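Local coordinates for protein aminotransferase TlmJ (Streptoalloteichus hindustanus, PDB 5UID) that probably transfers amino groups with the help of pyridoxal 5'-phosphate, as an aminotransferase of the DegT/DnrJ/EryC1 family, at residues E16-A21 and G255-R260; R23-S28 and N248-S253; V178-F183 and G195-R200. All blocks are in the same frame, centred on the assembly; numbering follows the deposited sequence.

Contact 1: E16-A21 and G255-R260; sequences EAELAA and GSVQLR. With SO4 (sulfate ion), chain I.
E18 and Q258 both leave their backbones with CG anti to the carbonyl carbon, and each chain then bends at its second torsion, which turns the carboxylate and the amide toward each other across two neighbouring helices. The helices, 16-28 and 249-280, form an antiparallel pair at the subunit interface, where E18 packs on F26 of the second subunit; their directions differ by 153° and their segment axes are 9.2 Å apart. Q258 NE2 donates to E18 OE2 over 2.7 Å. The nitrogen stands above the carboxylate plane, 46° out of it, whereas the oxygen lies close to the plane of the amide. The carboxylate and amide planes are 56° apart. E18 OE2 also forms a salt bridge with R261, and OE1 accepts from G15 N. Q258 NE2 also donates to T13 O, just before helix 16-28, and its OE1 accepts from V190 N. Beside this polar link V257 provides the apolar part of the contact: CG1 packs 3.8 Å from A17 CB and, on the E18 side, 3.5 Å from OE2, while CG2 meets A21 CB at 3.9 Å. An alanine in place of E18 would probably leave Q258 NE2 and the charge of R261 without this carboxylate and uncover one flank of V257 CG1. At the start of helix 16-28, E16 OE2 pairs with R23 of the second subunit, and the backbone N of E16 donates to O4 of a sulfate ion, probably from the crystallisation liquor, at 2.9 Å.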
loop_
_atom_site.group_PDB
_atom_site.type_symbol
_atom_site.label_atom_id
_atom_site.label_comp_id
_atom_site.label_asym_id
_atom_site.label_seq_id
_atom_site.Cartn_x
_atom_site.Cartn_y
_atom_site.Cartn_z
ATOM N N GLU A 16 23.884 -3.535 6.129
ATOM C CA GLU A 16 24.289 -4.777 5.474
ATOM C C GLU A 16 23.378 -5.941 5.846
ATOM O O GLU A 16 23.053 -6.774 4.991
ATOM C CB GLU A 16 25.742 -5.105 5.821
ATOM C CG GLU A 16 26.760 -4.170 5.187
ATOM C CD GLU A 16 26.835 -4.310 3.675
ATOM O OE1 GLU A 16 26.351 -5.329 3.135
ATOM O OE2 GLU A 16 27.383 -3.396 3.024
ATOM N N ALA A 17 22.962 -6.025 7.112
ATOM C CA ALA A 17 22.109 -7.135 7.527
ATOM C C ALA A 17 20.757 -7.083 6.826
ATOM O O ALA A 17 20.225 -8.119 6.411
ATOM C CB ALA A 17 21.933 -7.131 9.045
ATOM N N GLU A 18 20.190 -5.882 6.677
ATOM C CA GLU A 18 18.940 -5.746 5.935
ATOM C C GLU A 18 19.148 -6.016 4.449
ATOM O O GLU A 18 18.273 -6.587 3.787
ATOM C CB GLU A 18 18.347 -4.352 6.151
ATOM C CG GLU A 18 17.796 -4.095 7.553
ATOM C CD GLU A 18 18.872 -3.767 8.580
ATOM O OE1 GLU A 18 20.061 -3.685 8.208
ATOM O OE2 GLU A 18 18.521 -3.586 9.767
ATOM N N LEU A 19 20.301 -5.612 3.907
ATOM C CA LEU A 19 20.595 -5.884 2.502
ATOM C C LEU A 19 20.720 -7.379 2.244
ATOM O O LEU A 19 20.235 -7.881 1.225
ATOM C CB LEU A 19 21.878 -5.169 2.080
ATOM C CG LEU A 19 21.788 -3.677 1.769
ATOM C CD1 LEU A 19 23.184 -3.086 1.648
ATOM C CD2 LEU A 19 20.982 -3.441 0.495
ATOM N N ALA A 20 21.373 -8.103 3.156
ATOM C CA ALA A 20 21.535 -9.543 2.979
ATOM C C ALA A 20 20.186 -10.247 2.964
ATOM O O ALA A 20 19.992 -11.216 2.222
ATOM C CB ALA A 20 22.433 -10.112 4.078
ATOM N N ALA A 21 19.237 -9.774 3.777
ATOM C CA ALA A 21 17.890 -10.334 3.742
ATOM C C ALA A 21 17.232 -10.082 2.391
ATOM O O ALA A 21 16.639 -10.989 1.798
ATOM C CB ALA A 21 17.044 -9.749 4.875
ATOM N N GLY A 255 11.800 -6.616 8.002
ATOM C CA GLY A 255 11.189 -6.448 9.313
ATOM C C GLY A 255 11.766 -7.374 10.367
ATOM O O GLY A 255 11.977 -6.971 11.513
ATOM N N SER A 256 12.018 -8.633 10.000
ATOM C CA SER A 256 12.606 -9.566 10.953
ATOM C C SER A 256 13.991 -9.104 11.389
ATOM O O SER A 256 14.370 -9.271 12.554
ATOM C CB SER A 256 12.670 -10.969 10.350
ATOM O OG SER A 256 11.381 -11.547 10.271
ATOM N N VAL A 257 14.756 -8.514 10.469
ATOM C CA VAL A 257 16.077 -8.003 10.823
ATOM C C VAL A 257 15.945 -6.784 11.728
ATOM O O VAL A 257 16.626 -6.678 12.755
ATOM C CB VAL A 257 16.890 -7.684 9.554
ATOM C CG1 VAL A 257 18.222 -7.052 9.924
ATOM C CG2 VAL A 257 17.106 -8.944 8.725
ATOM N N GLN A 258 15.062 -5.851 11.365
ATOM C CA GLN A 258 14.866 -4.655 12.180
ATOM C C GLN A 258 14.329 -5.007 13.562
ATOM O O GLN A 258 14.685 -4.363 14.558
ATOM C CB GLN A 258 13.920 -3.685 11.471
ATOM C CG GLN A 258 14.513 -3.020 10.241
ATOM C CD GLN A 258 15.270 -1.749 10.572
ATOM O OE1 GLN A 258 14.700 -0.795 11.105
ATOM N NE2 GLN A 258 16.561 -1.729 10.260
ATOM N N LEU A 259 13.472 -6.027 13.645
ATOM C CA LEU A 259 12.924 -6.427 14.937
ATOM C C LEU A 259 14.017 -6.936 15.870
ATOM O O LEU A 259 14.016 -6.624 17.067
ATOM C CB LEU A 259 11.839 -7.486 14.740
ATOM C CG LEU A 259 11.108 -7.955 15.998
ATOM C CD1 LEU A 259 10.559 -6.764 16.771
ATOM C CD2 LEU A 259 9.994 -8.922 15.635
ATOM N N ARG A 260 14.966 -7.716 15.342
ATOM C CA ARG A 260 16.070 -8.190 16.174
ATOM C C ARG A 260 16.958 -7.043 16.638
ATOM O O ARG A 260 17.558 -7.123 17.716
ATOM C CB ARG A 260 16.902 -9.226 15.417
ATOM C CG ARG A 260 16.249 -10.592 15.314
ATOM C CD ARG A 260 17.188 -11.605 14.676
ATOM N NE ARG A 260 17.342 -11.394 13.238
ATOM C CZ ARG A 260 16.601 -11.997 12.313
ATOM N NH1 ARG A 260 15.650 -12.849 12.672
ATOM N NH2 ARG A 260 16.811 -11.748 11.027
HETATM S S SO4 I . 25.587 -1.525 8.771
HETATM O O1 SO4 I . 24.218 -1.282 9.214
HETATM O O2 SO4 I . 26.065 -2.780 9.343
HETATM O O3 SO4 I . 26.443 -0.431 9.218
HETATM O O4 SO4 I . 25.632 -1.608 7.314
#

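Contact 2: R23-S28 and N248-S253; sequences REVFAS and NDVAAS. With PLP (pyridoxal-5'-phosphate), chain J.
The start of helix 249-280, which lines the pyridoxal 5'-phosphate pocket, packs here through V250 and S253 against V25 and F26 of helix 16-28. The helices are nearly antiparallel, at 152°, and V25 lies opposite V250. The two branches of V25 divide the work: CG1, anti to the backbone N, meets V250 CG2 at 3.7 Å, while CG2 reaches S253, 3.4 Å from its OG. That hydroxyl is turned back onto its own helix, where it donates to V250 O, so V25 touches an oxygen that is already engaged. F26 extends the packing, its CE1 standing 4.2 Å from V250 CG1, with the two side chains crossing at about a right angle; F26 also packs on L14 of the second subunit. V250 therefore mediates between helix 16-28 and the cofactor, because the same CG1 that meets F26 lies 3.5 Å from C2A of the PLP. D249 sits at the first turn, where OD1 accepts from T37 OG1 and G34 N, and OD2 from the backbone N of R36, which ties the helix start to the 34-37 region. N248 is the N-cap: OD1 accepts from A251 N at 2.9 Å and a nearly straight 166°. Its amide nitrogen is bonded to D193 of the second subunit, so one side chain both caps the helix and joins the subunits at the pocket. On the cofactor side N248 ND2 lies 3.4 Å from PLP C5A, and A251 CB is 3.6 Å from PLP O4A.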
loop_
_atom_site.group_PDB
_atom_site.type_symbol
_atom_site.label_atom_id
_atom_site.label_comp_id
_atom_site.label_asym_id
_atom_site.label_seq_id
_atom_site.Cartn_x
_atom_site.Cartn_y
_atom_site.Cartn_z
ATOM N N ARG A 23 18.764 -9.593 -0.389
ATOM C CA ARG A 23 19.498 -10.365 -1.386
ATOM C C ARG A 23 18.938 -11.777 -1.519
ATOM O O ARG A 23 18.682 -12.253 -2.631
ATOM C CB ARG A 23 20.984 -10.410 -1.025
ATOM C CG ARG A 23 21.855 -11.086 -2.078
ATOM C CD ARG A 23 23.301 -11.234 -1.619
ATOM N NE ARG A 23 23.918 -9.952 -1.286
ATOM C CZ ARG A 23 24.317 -9.607 -0.066
ATOM N NH1 ARG A 23 24.171 -10.454 0.945
ATOM N NH2 ARG A 23 24.869 -8.417 0.145
ATOM N N GLU A 24 18.734 -12.467 -0.392
ATOM C CA GLU A 24 18.265 -13.847 -0.473
ATOM C C GLU A 24 16.796 -13.924 -0.875
ATOM O O GLU A 24 16.377 -14.917 -1.480
ATOM C CB GLU A 24 18.513 -14.576 0.852
ATOM C CG GLU A 24 17.736 -14.063 2.047
ATOM C CD GLU A 24 18.116 -14.785 3.331
ATOM O OE1 GLU A 24 19.323 -15.034 3.541
ATOM O OE2 GLU A 24 17.208 -15.117 4.121
ATOM N N VAL A 25 16.004 -12.895 -0.565
ATOM C CA VAL A 25 14.644 -12.838 -1.092
ATOM C C VAL A 25 14.667 -12.679 -2.608
ATOM O O VAL A 25 13.914 -13.348 -3.326
ATOM C CB VAL A 25 13.847 -11.709 -0.412
ATOM C CG1 VAL A 25 12.478 -11.566 -1.054
ATOM C CG2 VAL A 25 13.699 -11.988 1.069
ATOM N N PHE A 26 15.532 -11.797 -3.120
ATOM C CA PHE A 26 15.673 -11.650 -4.568
ATOM C C PHE A 26 16.077 -12.966 -5.218
ATOM O O PHE A 26 15.541 -13.342 -6.268
ATOM C CB PHE A 26 16.704 -10.567 -4.899
ATOM C CG PHE A 26 16.203 -9.159 -4.713
ATOM C CD1 PHE A 26 14.912 -8.914 -4.272
ATOM C CD2 PHE A 26 17.025 -8.082 -4.993
ATOM C CE1 PHE A 26 14.459 -7.621 -4.105
ATOM C CE2 PHE A 26 16.577 -6.787 -4.830
ATOM C CZ PHE A 26 15.291 -6.556 -4.387
ATOM N N ALA A 27 17.024 -13.682 -4.609
ATOM C CA ALA A 27 17.495 -14.937 -5.186
ATOM C C ALA A 27 16.420 -16.017 -5.158
ATOM O O ALA A 27 16.376 -16.864 -6.059
ATOM C CB ALA A 27 18.746 -15.415 -4.450
ATOM N N SER A 28 15.548 -16.007 -4.147
ATOM C CA SER A 28 14.507 -17.024 -4.051
ATOM C C SER A 28 13.461 -16.891 -5.149
ATOM O O SER A 28 12.764 -17.867 -5.446
ATOM C CB SER A 28 13.815 -16.952 -2.693
ATOM O OG SER A 28 12.898 -15.870 -2.661
ATOM N N ASN A 248 4.681 -7.524 1.440
ATOM C CA ASN A 248 5.395 -8.512 0.645
ATOM C C ASN A 248 6.570 -9.066 1.444
ATOM O O ASN A 248 6.939 -8.540 2.500
ATOM C CB ASN A 248 5.865 -7.923 -0.693
ATOM C CG ASN A 248 6.755 -6.705 -0.519
ATOM O OD1 ASN A 248 7.896 -6.815 -0.067
ATOM N ND2 ASN A 248 6.243 -5.540 -0.897
ATOM N N ASP A 249 7.159 -10.148 0.923
ATOM C CA ASP A 249 8.237 -10.830 1.631
ATOM C C ASP A 249 9.538 -10.041 1.626
ATOM O O ASP A 249 10.410 -10.306 2.461
ATOM C CB ASP A 249 8.483 -12.219 1.031
ATOM C CG ASP A 249 7.642 -13.298 1.694
ATOM O OD1 ASP A 249 6.677 -12.952 2.408
ATOM O OD2 ASP A 249 7.957 -14.494 1.512
ATOM N N VAL A 250 9.705 -9.093 0.703
ATOM C CA VAL A 250 10.887 -8.242 0.749
ATOM C C VAL A 250 10.840 -7.352 1.984
ATOM O O VAL A 250 11.795 -7.293 2.768
ATOM C CB VAL A 250 11.010 -7.417 -0.544
ATOM C CG1 VAL A 250 12.368 -6.742 -0.609
ATOM C CG2 VAL A 250 10.797 -8.304 -1.755
ATOM N N ALA A 251 9.713 -6.667 2.187
ATOM C CA ALA A 251 9.554 -5.838 3.376
ATOM C C ALA A 251 9.547 -6.685 4.642
ATOM O O ALA A 251 10.117 -6.287 5.664
ATOM C CB ALA A 251 8.268 -5.019 3.271
ATOM N N ALA A 252 8.911 -7.859 4.592
ATOM C CA ALA A 252 8.835 -8.709 5.775
ATOM C C ALA A 252 10.215 -9.201 6.199
ATOM O O ALA A 252 10.513 -9.271 7.397
ATOM C CB ALA A 252 7.900 -9.890 5.514
ATOM N N SER A 253 11.071 -9.548 5.232
ATOM C CA SER A 253 12.410 -10.013 5.581
ATOM C C SER A 253 13.232 -8.896 6.213
ATOM O O SER A 253 14.036 -9.144 7.118
ATOM C CB SER A 253 13.119 -10.569 4.347
ATOM O OG SER A 253 13.479 -9.537 3.447
HETATM N N1 PLP J . 10.680 -3.664 -1.504
HETATM C C2 PLP J . 11.097 -3.087 -0.326
HETATM C C2A PLP J . 12.480 -3.342 0.187
HETATM C C3 PLP J . 10.242 -2.260 0.391
HETATM O O3 PLP J . 10.680 -1.698 1.559
HETATM C C4 PLP J . 8.948 -2.010 -0.056
HETATM C C4A PLP J . 7.940 -1.679 1.012
HETATM O O4A PLP J . 6.956 -2.389 1.223
HETATM C C5 PLP J . 8.534 -2.603 -1.251
HETATM C C6 PLP J . 9.403 -3.423 -1.960
HETATM C C5A PLP J . 7.149 -2.372 -1.820
HETATM O O4P PLP J . 6.785 -1.012 -1.734
#

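Contact 3: V178-F183 and G195-R200; sequences VGVWSF and GMLCFR
V178-S182 and G195-F199 run as neighbouring antiparallel strands, 166° between their directions, in the mixed seven-stranded sheet of the large domain characteristic of fold type I aminotransferases. Hydrogen-bonded pairs G179 with C198 and W181 with M196 alternate with non-hydrogen-bonded pairs; G179 N reaches C198 O at 2.8 Å and W181 N reaches M196 O at 3.0 Å, whereas the return bond from M196 N to W181 O is weak. On one face of the sheet V178, V180, L197 and F199 form an apolar patch. V178 and F199 lie side by side, V178 CG2 3.7 Å from F199 CD2, and V180 CG2 meets L197 CD2 at the same 3.7 Å; helix 61-72 packs on V180 and F199. The other face carries W181, M196 and C198. The first torsion of W181 sets CG anti to the carbonyl carbon (chi1 -71°). Its indole extends over G179 and across to the neighbouring strand, where the CZ3 atom at its rim comes 3.5 Å from C198 CB. Glycine at 179 fits this course, since a CB there would fall 2.8 Å from W181 CH2. F44 of helix 35-48 stacks edge-to-face with both W181 and F183, and M196, a selenomethionine, also touches that helix. At the end of the strand, S182 OG bonds OP2 of the cofactor-bearing lysine at position 187, placing this strand end at the active site. Just past the strand, F183 crosses M196 obliquely, with CE2 3.9 Å from M196 CB.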
loop_
_atom_site.group_PDB
_atom_site.type_symbol
_atom_site.label_atom_id
_atom_site.label_comp_id
_atom_site.label_asym_id
_atom_site.label_seq_id
_atom_site.Cartn_x
_atom_site.Cartn_y
_atom_site.Cartn_z
ATOM N N VAL A 178 -8.045 -3.538 19.092
ATOM C CA VAL A 178 -7.240 -3.576 17.878
ATOM C C VAL A 178 -5.996 -2.724 18.088
ATOM O O VAL A 178 -6.063 -1.643 18.684
ATOM C CB VAL A 178 -8.031 -3.084 16.647
ATOM C CG1 VAL A 178 -7.184 -3.200 15.383
ATOM C CG2 VAL A 178 -9.341 -3.859 16.492
ATOM N N GLY A 179 -4.864 -3.216 17.606
ATOM C CA GLY A 179 -3.629 -2.444 17.576
ATOM C C GLY A 179 -3.105 -2.346 16.156
ATOM O O GLY A 179 -3.215 -3.297 15.381
ATOM N N VAL A 180 -2.552 -1.182 15.816
ATOM C CA VAL A 180 -1.981 -0.933 14.497
ATOM C C VAL A 180 -0.588 -0.343 14.672
ATOM O O VAL A 180 -0.373 0.525 15.526
ATOM C CB VAL A 180 -2.863 0.012 13.651
ATOM C CG1 VAL A 180 -2.546 -0.151 12.175
ATOM C CG2 VAL A 180 -4.347 -0.232 13.920
ATOM N N TRP A 181 0.357 -0.813 13.861
ATOM C CA TRP A 181 1.731 -0.336 13.886
ATOM C C TRP A 181 2.137 0.162 12.507
ATOM O O TRP A 181 1.572 -0.243 11.487
ATOM C CB TRP A 181 2.702 -1.438 14.332
ATOM C CG TRP A 181 2.596 -1.795 15.779
ATOM C CD1 TRP A 181 3.425 -1.397 16.784
ATOM C CD2 TRP A 181 1.601 -2.626 16.385
ATOM N NE1 TRP A 181 3.009 -1.928 17.980
ATOM C CE2 TRP A 181 1.890 -2.687 17.763
ATOM C CE3 TRP A 181 0.493 -3.323 15.896
ATOM C CZ2 TRP A 181 1.111 -3.415 18.657
ATOM C CZ3 TRP A 181 -0.277 -4.044 16.783
ATOM C CH2 TRP A 181 0.034 -4.085 18.149
ATOM N N SER A 182 3.137 1.041 12.486
ATOM C CA SER A 182 3.702 1.566 11.252
ATOM C C SER A 182 5.174 1.201 11.156
ATOM O O SER A 182 5.915 1.296 12.139
ATOM C CB SER A 182 3.566 3.085 11.157
ATOM O OG SER A 182 4.295 3.570 10.037
ATOM N N PHE A 183 5.594 0.796 9.959
ATOM C CA PHE A 183 6.995 0.535 9.666
ATOM C C PHE A 183 7.488 1.434 8.534
ATOM O O PHE A 183 8.378 1.052 7.771
ATOM C CB PHE A 183 7.211 -0.940 9.325
ATOM C CG PHE A 183 6.638 -1.894 10.346
ATOM C CD1 PHE A 183 6.845 -1.693 11.703
ATOM C CD2 PHE A 183 5.885 -2.986 9.944
ATOM C CE1 PHE A 183 6.317 -2.570 12.643
ATOM C CE2 PHE A 183 5.354 -3.868 10.877
ATOM C CZ PHE A 183 5.571 -3.658 12.229
ATOM N N GLY A 195 2.887 -2.255 7.575
ATOM C CA GLY A 195 1.983 -2.113 8.694
ATOM C C GLY A 195 1.743 -3.451 9.363
ATOM O O GLY A 195 2.129 -4.507 8.855
HETATM N N MSE A 196 1.090 -3.385 10.514
HETATM C CA MSE A 196 0.746 -4.588 11.252
HETATM C C MSE A 196 -0.527 -4.365 12.052
HETATM O O MSE A 196 -0.730 -3.299 12.630
HETATM C CB MSE A 196 1.891 -5.000 12.177
HETATM C CG MSE A 196 1.718 -6.377 12.796
HETATM SE SE MSE A 196 2.118 -7.847 11.570
HETATM C CE MSE A 196 4.056 -7.652 11.511
ATOM N N LEU A 197 -1.388 -5.375 12.070
ATOM C CA LEU A 197 -2.616 -5.353 12.851
ATOM C C LEU A 197 -2.558 -6.429 13.925
ATOM O O LEU A 197 -2.016 -7.513 13.700
ATOM C CB LEU A 197 -3.838 -5.577 11.960
ATOM C CG LEU A 197 -4.286 -4.402 11.097
ATOM C CD1 LEU A 197 -5.303 -4.867 10.074
ATOM C CD2 LEU A 197 -4.870 -3.309 11.976
ATOM N N CYS A 198 -3.114 -6.122 15.094
ATOM C CA CYS A 198 -3.266 -7.099 16.163
ATOM C C CYS A 198 -4.688 -7.019 16.697
ATOM O O CYS A 198 -5.145 -5.944 17.096
ATOM C CB CYS A 198 -2.260 -6.864 17.294
ATOM S SG CYS A 198 -2.360 -8.082 18.630
ATOM N N PHE A 199 -5.378 -8.153 16.701
ATOM C CA PHE A 199 -6.766 -8.226 17.132
ATOM C C PHE A 199 -6.875 -9.065 18.394
ATOM O O PHE A 199 -6.258 -10.129 18.499
ATOM C CB PHE A 199 -7.654 -8.825 16.037
ATOM C CG PHE A 199 -7.716 -7.998 14.791
ATOM C CD1 PHE A 199 -6.786 -8.173 13.781
ATOM C CD2 PHE A 199 -8.707 -7.043 14.627
ATOM C CE1 PHE A 199 -6.842 -7.410 12.632
ATOM C CE2 PHE A 199 -8.768 -6.278 13.479
ATOM C CZ PHE A 199 -7.834 -6.460 12.481
ATOM N N ARG A 200 -7.660 -8.578 19.354
ATOM C CA ARG A 200 -7.974 -9.395 20.519
ATOM C C ARG A 200 -8.835 -10.587 20.122
ATOM O O ARG A 200 -8.687 -11.683 20.675
ATOM C CB ARG A 200 -8.674 -8.545 21.576
ATOM C CG ARG A 200 -8.360 -8.940 23.009
ATOM C CD ARG A 200 -7.887 -7.728 23.792
ATOM N NE ARG A 200 -8.724 -7.445 24.953
ATOM C CZ ARG A 200 -8.254 -7.270 26.184
ATOM N NH1 ARG A 200 -6.950 -7.336 26.411
ATOM N NH2 ARG A 200 -9.087 -7.019 27.186
#

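Contacts 1 and 2 are neighbouring parts of one helix-helix interface: both join helix 16-28 to helix 249-280, their centres are 10 Å apart, and they touch where A21 CB meets S253 O at 3.8 Å. Both also reach the second subunit. Contact 2 adjoins the bound PLP directly, while the side chain of E18 in contact 1 stays about 8 Å from it. Contact 3 lies in the central sheet, its centre 20 and 22 Å from those of contacts 1 and 2, with nearest atoms about 6 and 7 Å away. The side chain of F183 in contact 3 is also about 8 Å from this PLP.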